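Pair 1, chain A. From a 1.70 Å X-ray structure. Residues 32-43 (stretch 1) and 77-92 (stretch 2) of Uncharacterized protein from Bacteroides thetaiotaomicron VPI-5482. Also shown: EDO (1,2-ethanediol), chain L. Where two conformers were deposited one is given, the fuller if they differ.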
# COMPACT_ATOMS: atom_id res chain seq x y z
N GLU A 32 3.51 -13.87 18.65
CA GLU A 32 4.10 -13.81 19.97
C GLU A 32 4.32 -12.38 20.47
O GLU A 32 4.00 -12.07 21.62
CB GLU A 32 5.39 -14.64 19.99
CG GLU A 32 5.18 -16.02 19.37
CD GLU A 32 6.37 -16.93 19.51
OE1 GLU A 32 7.00 -16.93 20.59
OE2 GLU A 32 6.67 -17.65 18.53
N GLN A 33 4.84 -11.51 19.61
CA GLN A 33 5.12 -10.14 20.02
C GLN A 33 3.98 -9.16 19.75
O GLN A 33 4.05 -8.01 20.19
CB GLN A 33 6.41 -9.61 19.39
CG GLN A 33 7.63 -10.48 19.57
CD GLN A 33 8.16 -10.49 21.00
OE1 GLN A 33 7.44 -10.84 21.93
NE2 GLN A 33 9.42 -10.10 21.18
N LYS A 34 2.92 -9.60 19.07
CA LYS A 34 1.78 -8.74 18.72
C LYS A 34 2.23 -7.46 18.01
O LYS A 34 1.68 -6.39 18.27
CB LYS A 34 0.94 -8.42 19.96
CG LYS A 34 0.64 -9.63 20.81
CD LYS A 34 -0.00 -10.74 20.03
CE LYS A 34 -0.55 -11.82 20.97
NZ LYS A 34 -0.97 -13.01 20.18
N GLU A 35 3.20 -7.59 17.11
CA GLU A 35 3.75 -6.51 16.32
C GLU A 35 3.35 -6.67 14.86
O GLU A 35 3.68 -7.68 14.21
CB GLU A 35 5.27 -6.46 16.49
CG GLU A 35 5.90 -5.12 16.14
CD GLU A 35 5.80 -4.74 14.66
OE1 GLU A 35 6.17 -5.59 13.81
OE2 GLU A 35 5.35 -3.59 14.36
N PHE A 36 2.65 -5.66 14.35
CA PHE A 36 1.95 -5.78 13.08
C PHE A 36 2.46 -4.86 11.99
O PHE A 36 2.15 -5.06 10.84
CB PHE A 36 0.47 -5.51 13.31
CG PHE A 36 -0.16 -6.44 14.31
CD1 PHE A 36 -0.32 -7.77 14.00
CD2 PHE A 36 -0.57 -5.99 15.53
CE1 PHE A 36 -0.89 -8.64 14.90
CE2 PHE A 36 -1.15 -6.86 16.44
CZ PHE A 36 -1.30 -8.19 16.12
N VAL A 37 3.26 -3.86 12.35
CA VAL A 37 3.66 -2.82 11.40
C VAL A 37 5.04 -3.13 10.80
O VAL A 37 5.17 -3.33 9.59
CB VAL A 37 3.63 -1.41 12.08
CG1 VAL A 37 4.26 -0.33 11.18
CG2 VAL A 37 2.21 -1.01 12.42
N MSE A 38 6.06 -3.23 11.65
CA MSE A 38 7.38 -3.55 11.18
C MSE A 38 7.43 -4.95 10.56
O MSE A 38 8.10 -5.19 9.54
CB MSE A 38 8.41 -3.33 12.29
CG MSE A 38 8.34 -1.94 12.83
SE MSE A 38 9.72 -1.66 14.18
CE MSE A 38 8.83 -2.64 15.71
N SER A 39 6.68 -5.87 11.17
CA SER A 39 6.61 -7.24 10.70
C SER A 39 6.13 -7.31 9.25
O SER A 39 6.71 -8.07 8.43
CB SER A 39 5.69 -8.04 11.63
OG SER A 39 4.38 -7.54 11.65
N LYS A 40 5.11 -6.54 8.91
CA LYS A 40 4.62 -6.58 7.52
C LYS A 40 5.64 -6.02 6.55
O LYS A 40 5.84 -6.57 5.45
CB LYS A 40 3.31 -5.82 7.39
CG LYS A 40 2.26 -6.25 8.32
N GLN A 41 6.35 -4.99 6.97
CA GLN A 41 7.37 -4.36 6.13
C GLN A 41 8.49 -5.36 5.83
O GLN A 41 8.89 -5.53 4.69
CB GLN A 41 7.95 -3.13 6.77
CG GLN A 41 6.98 -1.99 6.96
CD GLN A 41 6.88 -1.11 5.76
OE1 GLN A 41 6.92 -1.58 4.63
NE2 GLN A 41 6.74 0.19 6.00
N ILE A 42 8.95 -6.07 6.86
CA ILE A 42 10.08 -6.97 6.68
C ILE A 42 9.68 -8.28 6.02
O ILE A 42 10.50 -8.90 5.34
CB ILE A 42 10.84 -7.22 8.02
CG1 ILE A 42 12.25 -7.73 7.72
CG2 ILE A 42 10.08 -8.14 8.96
CD1 ILE A 42 13.10 -8.03 8.95
N LEU A 43 8.43 -8.71 6.19
CA LEU A 43 7.93 -9.84 5.42
C LEU A 43 8.06 -9.55 3.93
O LEU A 43 8.54 -10.37 3.16
CB LEU A 43 6.47 -10.11 5.76
CG LEU A 43 5.82 -11.22 4.93
CD1 LEU A 43 6.50 -12.58 5.14
CD2 LEU A 43 4.32 -11.27 5.30
N ASN A 77 19.06 -4.74 1.75
CA ASN A 77 19.40 -3.61 2.58
C ASN A 77 18.23 -3.09 3.39
O ASN A 77 18.39 -2.79 4.58
CB ASN A 77 20.03 -2.50 1.77
CG ASN A 77 21.50 -2.72 1.62
OD1 ASN A 77 22.26 -2.41 2.54
ND2 ASN A 77 21.91 -3.27 0.48
N GLU A 78 17.05 -3.04 2.78
CA GLU A 78 15.87 -2.62 3.56
C GLU A 78 15.59 -3.61 4.70
O GLU A 78 15.27 -3.21 5.83
CB GLU A 78 14.64 -2.48 2.67
CG GLU A 78 13.50 -1.84 3.45
CD GLU A 78 12.18 -1.79 2.72
OE1 GLU A 78 12.18 -1.79 1.47
OE2 GLU A 78 11.15 -1.74 3.42
N THR A 79 15.73 -4.89 4.40
CA THR A 79 15.50 -5.95 5.40
C THR A 79 16.46 -5.74 6.57
O THR A 79 16.08 -5.88 7.73
CB THR A 79 15.70 -7.35 4.76
OG1 THR A 79 14.76 -7.54 3.69
CG2 THR A 79 15.51 -8.46 5.80
N GLU A 80 17.71 -5.43 6.27
CA GLU A 80 18.74 -5.17 7.30
C GLU A 80 18.36 -3.96 8.17
O GLU A 80 18.59 -3.96 9.38
CB GLU A 80 20.11 -5.06 6.62
CG GLU A 80 20.58 -6.47 6.19
CD GLU A 80 21.34 -6.55 4.88
OE1 GLU A 80 21.81 -5.49 4.39
OE2 GLU A 80 21.45 -7.67 4.33
N TYR A 81 17.76 -2.96 7.56
CA TYR A 81 17.23 -1.81 8.30
C TYR A 81 16.18 -2.27 9.29
O TYR A 81 16.24 -1.95 10.48
CB TYR A 81 16.61 -0.79 7.32
CG TYR A 81 15.78 0.33 7.98
CD1 TYR A 81 16.38 1.44 8.54
CD2 TYR A 81 14.41 0.25 8.02
CE1 TYR A 81 15.61 2.45 9.14
CE2 TYR A 81 13.62 1.23 8.63
CZ TYR A 81 14.24 2.33 9.19
OH TYR A 81 13.44 3.31 9.74
N TRP A 82 15.20 -3.03 8.80
CA TRP A 82 14.12 -3.48 9.70
C TRP A 82 14.69 -4.37 10.81
O TRP A 82 14.27 -4.24 11.97
CB TRP A 82 12.97 -4.20 8.95
CG TRP A 82 12.21 -3.27 8.04
CD1 TRP A 82 12.18 -3.30 6.66
CD2 TRP A 82 11.41 -2.16 8.44
NE1 TRP A 82 11.39 -2.26 6.19
CE2 TRP A 82 10.92 -1.54 7.26
CE3 TRP A 82 11.06 -1.62 9.69
CZ2 TRP A 82 10.10 -0.42 7.30
CZ3 TRP A 82 10.22 -0.52 9.72
CH2 TRP A 82 9.76 0.07 8.53
N LEU A 83 15.66 -5.22 10.49
CA LEU A 83 16.25 -6.08 11.53
C LEU A 83 16.92 -5.23 12.62
O LEU A 83 16.84 -5.51 13.82
CB LEU A 83 17.25 -7.05 10.92
CG LEU A 83 16.66 -8.19 10.10
CD1 LEU A 83 17.77 -8.95 9.36
CD2 LEU A 83 15.79 -9.16 10.97
N GLU A 84 17.63 -4.21 12.20
CA GLU A 84 18.32 -3.34 13.14
C GLU A 84 17.33 -2.63 14.05
O GLU A 84 17.51 -2.52 15.28
CB GLU A 84 19.14 -2.31 12.37
CG GLU A 84 20.08 -1.51 13.28
CD GLU A 84 21.00 -0.55 12.52
OE1 GLU A 84 21.10 -0.64 11.27
OE2 GLU A 84 21.63 0.29 13.19
N LEU A 85 16.26 -2.12 13.44
CA LEU A 85 15.18 -1.50 14.23
C LEU A 85 14.56 -2.47 15.23
O LEU A 85 14.33 -2.12 16.40
CB LEU A 85 14.12 -0.93 13.28
CG LEU A 85 13.06 -0.03 13.88
CD1 LEU A 85 13.61 1.02 14.83
CD2 LEU A 85 12.25 0.58 12.73
N LEU A 86 14.30 -3.70 14.80
CA LEU A 86 13.73 -4.71 15.68
C LEU A 86 14.62 -5.06 16.89
O LEU A 86 14.13 -5.15 17.99
CB LEU A 86 13.35 -5.96 14.90
CG LEU A 86 12.20 -5.82 13.89
CD1 LEU A 86 12.18 -6.99 12.90
CD2 LEU A 86 10.84 -5.73 14.67
N ILE A 87 15.94 -5.21 16.70
CA ILE A 87 16.83 -5.45 17.86
C ILE A 87 16.92 -4.22 18.75
O ILE A 87 16.87 -4.33 19.96
CB ILE A 87 18.24 -6.00 17.45
CG1 ILE A 87 19.06 -6.39 18.70
CG2 ILE A 87 19.02 -5.00 16.61
CD1 ILE A 87 18.45 -7.47 19.52
N ARG A 88 17.02 -3.03 18.15
CA ARG A 88 17.11 -1.80 18.97
C ARG A 88 15.87 -1.54 19.80
O ARG A 88 15.96 -0.98 20.87
CB ARG A 88 17.42 -0.59 18.10
CG ARG A 88 18.83 -0.63 17.51
CD ARG A 88 19.88 -0.22 18.53
NE ARG A 88 19.55 1.05 19.18
CZ ARG A 88 19.78 2.25 18.65
NH1 ARG A 88 20.29 2.37 17.43
NH2 ARG A 88 19.45 3.32 19.33
N THR A 89 14.71 -1.99 19.33
CA THR A 89 13.47 -1.83 20.09
C THR A 89 13.02 -3.12 20.83
O THR A 89 11.91 -3.17 21.32
CB THR A 89 12.35 -1.33 19.17
OG1 THR A 89 12.19 -2.22 18.06
CG2 THR A 89 12.68 0.07 18.66
N GLU A 90 13.90 -4.11 20.92
CA GLU A 90 13.72 -5.28 21.78
C GLU A 90 12.58 -6.22 21.34
O GLU A 90 12.09 -7.03 22.14
CB GLU A 90 13.59 -4.87 23.24
CG GLU A 90 14.83 -4.05 23.73
CD GLU A 90 14.69 -3.50 25.14
OE1 GLU A 90 13.83 -3.98 25.90
OE2 GLU A 90 15.45 -2.59 25.48
N TYR A 91 12.22 -6.14 20.06
CA TYR A 91 11.28 -7.10 19.47
C TYR A 91 11.92 -8.45 19.16
O TYR A 91 11.22 -9.46 19.12
CB TYR A 91 10.58 -6.52 18.24
CG TYR A 91 9.46 -5.61 18.66
CD1 TYR A 91 8.20 -6.13 18.99
CD2 TYR A 91 9.66 -4.24 18.76
CE1 TYR A 91 7.16 -5.28 19.42
CE2 TYR A 91 8.63 -3.39 19.20
CZ TYR A 91 7.39 -3.92 19.52
OH TYR A 91 6.37 -3.06 19.90
N ILE A 92 13.22 -8.47 18.95
CA ILE A 92 13.96 -9.73 18.78
C ILE A 92 15.20 -9.70 19.67
O ILE A 92 15.71 -8.61 20.05
CB ILE A 92 14.40 -9.97 17.32
CG1 ILE A 92 15.28 -8.81 16.80
CG2 ILE A 92 13.15 -10.25 16.41
CD1 ILE A 92 15.84 -9.08 15.42
C1 EDO L . 8.78 0.81 3.34
O1 EDO L . 7.99 1.98 3.54
C2 EDO L . 10.03 1.22 2.57
O2 EDO L . 9.89 0.86 1.20
O HOH W 1 3.73 -3.86 19.30
O HOH W 2 8.83 -3.46 2.82

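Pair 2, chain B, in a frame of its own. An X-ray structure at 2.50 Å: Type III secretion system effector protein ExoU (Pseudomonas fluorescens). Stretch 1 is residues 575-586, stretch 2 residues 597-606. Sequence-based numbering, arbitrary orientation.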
# COMPACT_ATOMS: atom_id res chain seq x y z
N ASN B 575 -4.73 -3.76 20.58
CA ASN B 575 -5.08 -4.35 19.35
C ASN B 575 -5.76 -5.69 19.48
O ASN B 575 -6.77 -5.91 18.82
CB ASN B 575 -3.90 -4.37 18.45
CG ASN B 575 -3.58 -2.98 17.93
OD1 ASN B 575 -4.48 -2.22 17.68
ND2 ASN B 575 -2.33 -2.64 17.80
N PHE B 576 -5.27 -6.52 20.41
CA PHE B 576 -5.75 -7.85 20.62
C PHE B 576 -7.16 -7.73 21.16
O PHE B 576 -8.08 -8.45 20.72
CB PHE B 576 -4.84 -8.59 21.59
CG PHE B 576 -5.31 -9.96 21.92
CD1 PHE B 576 -5.14 -10.99 21.03
CD2 PHE B 576 -5.96 -10.20 23.10
CE1 PHE B 576 -5.65 -12.25 21.30
CE2 PHE B 576 -6.44 -11.47 23.42
CZ PHE B 576 -6.29 -12.50 22.51
N ILE B 577 -7.33 -6.79 22.09
CA ILE B 577 -8.61 -6.48 22.68
C ILE B 577 -9.63 -6.12 21.66
O ILE B 577 -10.69 -6.66 21.61
CB ILE B 577 -8.50 -5.35 23.70
CG1 ILE B 577 -7.82 -5.91 24.98
CG2 ILE B 577 -9.86 -4.81 24.07
CD1 ILE B 577 -7.43 -4.89 26.04
N ARG B 578 -9.27 -5.22 20.80
CA ARG B 578 -10.20 -4.68 19.80
C ARG B 578 -10.55 -5.70 18.73
O ARG B 578 -11.65 -5.78 18.31
CB ARG B 578 -9.49 -3.48 19.15
CG ARG B 578 -10.38 -2.67 18.26
CD ARG B 578 -9.77 -2.43 16.91
NE ARG B 578 -8.68 -1.49 16.93
CZ ARG B 578 -7.79 -1.41 15.96
NH1 ARG B 578 -7.89 -2.19 14.90
NH2 ARG B 578 -6.80 -0.56 16.05
N GLU B 579 -9.58 -6.51 18.36
CA GLU B 579 -9.67 -7.37 17.21
C GLU B 579 -10.00 -8.86 17.53
O GLU B 579 -10.47 -9.59 16.69
CB GLU B 579 -8.31 -7.30 16.51
CG GLU B 579 -8.31 -7.32 15.00
CD GLU B 579 -9.01 -6.11 14.37
OE1 GLU B 579 -9.74 -6.33 13.37
OE2 GLU B 579 -8.86 -4.98 14.88
N VAL B 580 -9.79 -9.28 18.76
CA VAL B 580 -10.05 -10.64 19.13
C VAL B 580 -11.08 -10.75 20.27
O VAL B 580 -12.06 -11.50 20.18
CB VAL B 580 -8.77 -11.33 19.57
CG1 VAL B 580 -9.10 -12.74 19.99
CG2 VAL B 580 -7.77 -11.35 18.45
N ILE B 581 -10.90 -9.97 21.32
CA ILE B 581 -11.83 -10.04 22.41
C ILE B 581 -13.18 -9.43 22.11
O ILE B 581 -14.22 -10.10 22.31
CB ILE B 581 -11.25 -9.46 23.65
CG1 ILE B 581 -10.10 -10.36 24.11
CG2 ILE B 581 -12.30 -9.43 24.71
CD1 ILE B 581 -9.32 -9.78 25.27
N TYR B 582 -13.17 -8.19 21.62
CA TYR B 582 -14.38 -7.46 21.33
C TYR B 582 -15.46 -8.31 20.60
O TYR B 582 -16.53 -8.48 21.11
CB TYR B 582 -14.06 -6.19 20.57
CG TYR B 582 -15.30 -5.42 20.17
CD1 TYR B 582 -16.02 -4.67 21.11
CD2 TYR B 582 -15.82 -5.51 18.89
CE1 TYR B 582 -17.20 -4.00 20.76
CE2 TYR B 582 -17.00 -4.85 18.54
CZ TYR B 582 -17.67 -4.09 19.48
OH TYR B 582 -18.80 -3.41 19.16
N PRO B 583 -15.15 -8.89 19.46
CA PRO B 583 -16.11 -9.73 18.77
C PRO B 583 -16.64 -10.92 19.52
O PRO B 583 -17.82 -11.25 19.31
CB PRO B 583 -15.37 -10.22 17.56
CG PRO B 583 -14.35 -9.21 17.34
CD PRO B 583 -13.94 -8.71 18.67
N SER B 584 -15.82 -11.59 20.36
CA SER B 584 -16.29 -12.75 21.13
C SER B 584 -17.16 -12.28 22.27
O SER B 584 -18.21 -12.84 22.56
CB SER B 584 -15.15 -13.48 21.82
OG SER B 584 -14.65 -14.60 21.11
N LEU B 585 -16.68 -11.24 22.94
CA LEU B 585 -17.33 -10.75 24.14
C LEU B 585 -18.70 -10.25 23.85
O LEU B 585 -19.60 -10.52 24.61
CB LEU B 585 -16.45 -9.66 24.77
CG LEU B 585 -16.87 -9.02 26.09
CD1 LEU B 585 -17.12 -10.06 27.15
CD2 LEU B 585 -15.78 -8.05 26.57
N TYR B 586 -18.88 -9.55 22.73
CA TYR B 586 -20.19 -9.03 22.36
C TYR B 586 -20.95 -9.90 21.38
O TYR B 586 -21.87 -9.47 20.75
CB TYR B 586 -20.03 -7.62 21.81
CG TYR B 586 -19.58 -6.74 22.91
CD1 TYR B 586 -20.46 -6.30 23.88
CD2 TYR B 586 -18.27 -6.41 23.03
CE1 TYR B 586 -20.02 -5.51 24.93
CE2 TYR B 586 -17.83 -5.62 24.07
CZ TYR B 586 -18.72 -5.16 25.00
OH TYR B 586 -18.24 -4.38 26.03
N LEU B 597 -14.44 -14.58 31.57
CA LEU B 597 -13.05 -14.88 31.18
C LEU B 597 -12.45 -13.75 30.31
O LEU B 597 -11.39 -13.24 30.60
CB LEU B 597 -13.01 -16.20 30.42
CG LEU B 597 -11.67 -16.62 29.83
CD1 LEU B 597 -10.74 -17.08 30.94
CD2 LEU B 597 -11.85 -17.74 28.84
N LEU B 598 -13.17 -13.37 29.26
CA LEU B 598 -12.77 -12.31 28.37
C LEU B 598 -12.63 -10.96 29.07
O LEU B 598 -11.68 -10.20 28.81
CB LEU B 598 -13.74 -12.20 27.21
CG LEU B 598 -13.67 -13.43 26.29
CD1 LEU B 598 -14.75 -13.39 25.25
CD2 LEU B 598 -12.34 -13.58 25.61
N GLN B 599 -13.56 -10.65 29.98
CA GLN B 599 -13.45 -9.43 30.76
C GLN B 599 -12.21 -9.44 31.66
O GLN B 599 -11.47 -8.46 31.68
CB GLN B 599 -14.70 -9.17 31.57
CG GLN B 599 -15.82 -8.50 30.78
CD GLN B 599 -17.14 -8.47 31.54
OE1 GLN B 599 -17.37 -9.28 32.45
NE2 GLN B 599 -18.01 -7.57 31.17
N ARG B 600 -11.98 -10.54 32.35
CA ARG B 600 -10.78 -10.67 33.17
C ARG B 600 -9.52 -10.49 32.29
O ARG B 600 -8.56 -9.81 32.69
CB ARG B 600 -10.76 -12.02 33.89
CG ARG B 600 -9.52 -12.17 34.75
CD ARG B 600 -9.42 -13.26 35.82
NE ARG B 600 -8.14 -13.02 36.53
CZ ARG B 600 -7.55 -13.84 37.41
NH1 ARG B 600 -8.10 -15.00 37.76
NH2 ARG B 600 -6.39 -13.47 37.96
N ALA B 601 -9.58 -11.01 31.05
CA ALA B 601 -8.48 -10.90 30.13
C ALA B 601 -8.19 -9.45 29.78
O ALA B 601 -7.04 -9.09 29.63
CB ALA B 601 -8.73 -11.68 28.86
N VAL B 602 -9.24 -8.63 29.63
CA VAL B 602 -9.06 -7.24 29.31
C VAL B 602 -8.31 -6.48 30.40
O VAL B 602 -7.32 -5.80 30.08
CB VAL B 602 -10.43 -6.58 28.98
CG1 VAL B 602 -10.37 -5.07 28.98
CG2 VAL B 602 -10.86 -7.10 27.64
N ARG B 603 -8.69 -6.62 31.66
CA ARG B 603 -7.96 -5.97 32.77
C ARG B 603 -6.50 -6.42 32.81
O ARG B 603 -5.60 -5.62 32.83
CB ARG B 603 -8.57 -6.27 34.12
CG ARG B 603 -9.91 -5.63 34.36
CD ARG B 603 -10.50 -6.10 35.70
NE ARG B 603 -11.94 -5.79 35.80
CZ ARG B 603 -12.93 -6.59 35.37
NH1 ARG B 603 -12.67 -7.78 34.82
NH2 ARG B 603 -14.19 -6.20 35.50
N ASP B 604 -6.28 -7.73 32.82
CA ASP B 604 -4.92 -8.25 32.91
C ASP B 604 -4.10 -7.68 31.76
O ASP B 604 -2.97 -7.33 31.96
CB ASP B 604 -4.91 -9.78 32.88
CG ASP B 604 -5.66 -10.40 34.07
OD1 ASP B 604 -5.81 -9.73 35.10
OD2 ASP B 604 -6.13 -11.56 33.97
N LEU B 605 -4.69 -7.56 30.57
CA LEU B 605 -3.98 -7.06 29.41
C LEU B 605 -3.63 -5.59 29.60
O LEU B 605 -2.61 -5.13 29.10
CB LEU B 605 -4.79 -7.22 28.14
CG LEU B 605 -4.63 -8.58 27.45
CD1 LEU B 605 -5.57 -8.65 26.27
CD2 LEU B 605 -3.25 -8.84 26.95
N GLY B 606 -4.47 -4.84 30.29
CA GLY B 606 -4.17 -3.47 30.56
C GLY B 606 -3.02 -3.35 31.55
O GLY B 606 -2.49 -2.29 31.74

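In both pairs two helical segments pack nearly antiparallel. The angle between helix directions is 153° in pair 1 and 152° in pair 2. The axes approach to 9.4 Å and 10.2 Å. Fourteen central residues superpose with an RMSD of 0.7 Å. The pairing runs from Glu A35 = Arg B578 to Leu A43 = Tyr B586, and from Tyr A81 = Leu B597 to Glu A90 = Gly B606.

The backbones differ at the start of this match. In pair 1 a loop leads into the first helix. Glu A35 caps it: Glu A35 OE2 accepts from Val A37 N at 2.9 Å and from Met A38 N at 2.8 Å. In pair 2 the helix is already under way and contains a wider pi-type turn at 577-581. Arg B578, the counterpart of Glu A35, instead forms a salt bridge with its neighbour, Arg B578 NH1 to Glu B579 OE2 at 3.0 Å.

The closest match in side-chain position within the first stretch is Ile A42 = Leu B585, with centres 0.1 Å apart. Ile A42 is a knob among Thr A79, Trp A82, Leu A83 and Leu A86. Ile A42 CD1 lies 3.5 Å from Leu A83 CD2. Leu B585 CD1 reaches Leu B598 CB at 4.0 Å and Gln B599 CG at 4.2 Å.

In pair 2 the knob is Ile B581, among Leu B598, Ala B601, Val B602 and Leu B605. Its match is Met A38, a selenomethionine with a longer chain. Met A38 SE lies 3.7 Å from Leu A85 CD2, and Met A38 CE lies 3.5 Å from Tyr A91 CD2. Ile B581 is shorter, but Leu B605, the match of Thr A89, brings Leu B605 CD1 within 4.0 Å of Ile B581 CD1. Thr A89 OG1 also lies 4.1 Å from Met A38 CE, and it donates a hydrogen bond to Leu A85 O at 2.7 Å.

Trp A82 and Leu B598 match. Gln A41 CB lies over a face of the indole, 3.8 Å from the centroid of its five-membered ring. Trp A82 NE1 donates to Glu A78 OE2 at 2.8 Å, which satisfies the indole nitrogen. At the corresponding place in pair 2, Ser B584 CB packs on Leu B598 CD1 at 3.5 Å.

In pair 1, Gln A33 NE2 donates a hydrogen bond to Tyr A91 O at 2.8 Å; neither residue has a matched position. The contact in pair 2 is mainly aliphatic.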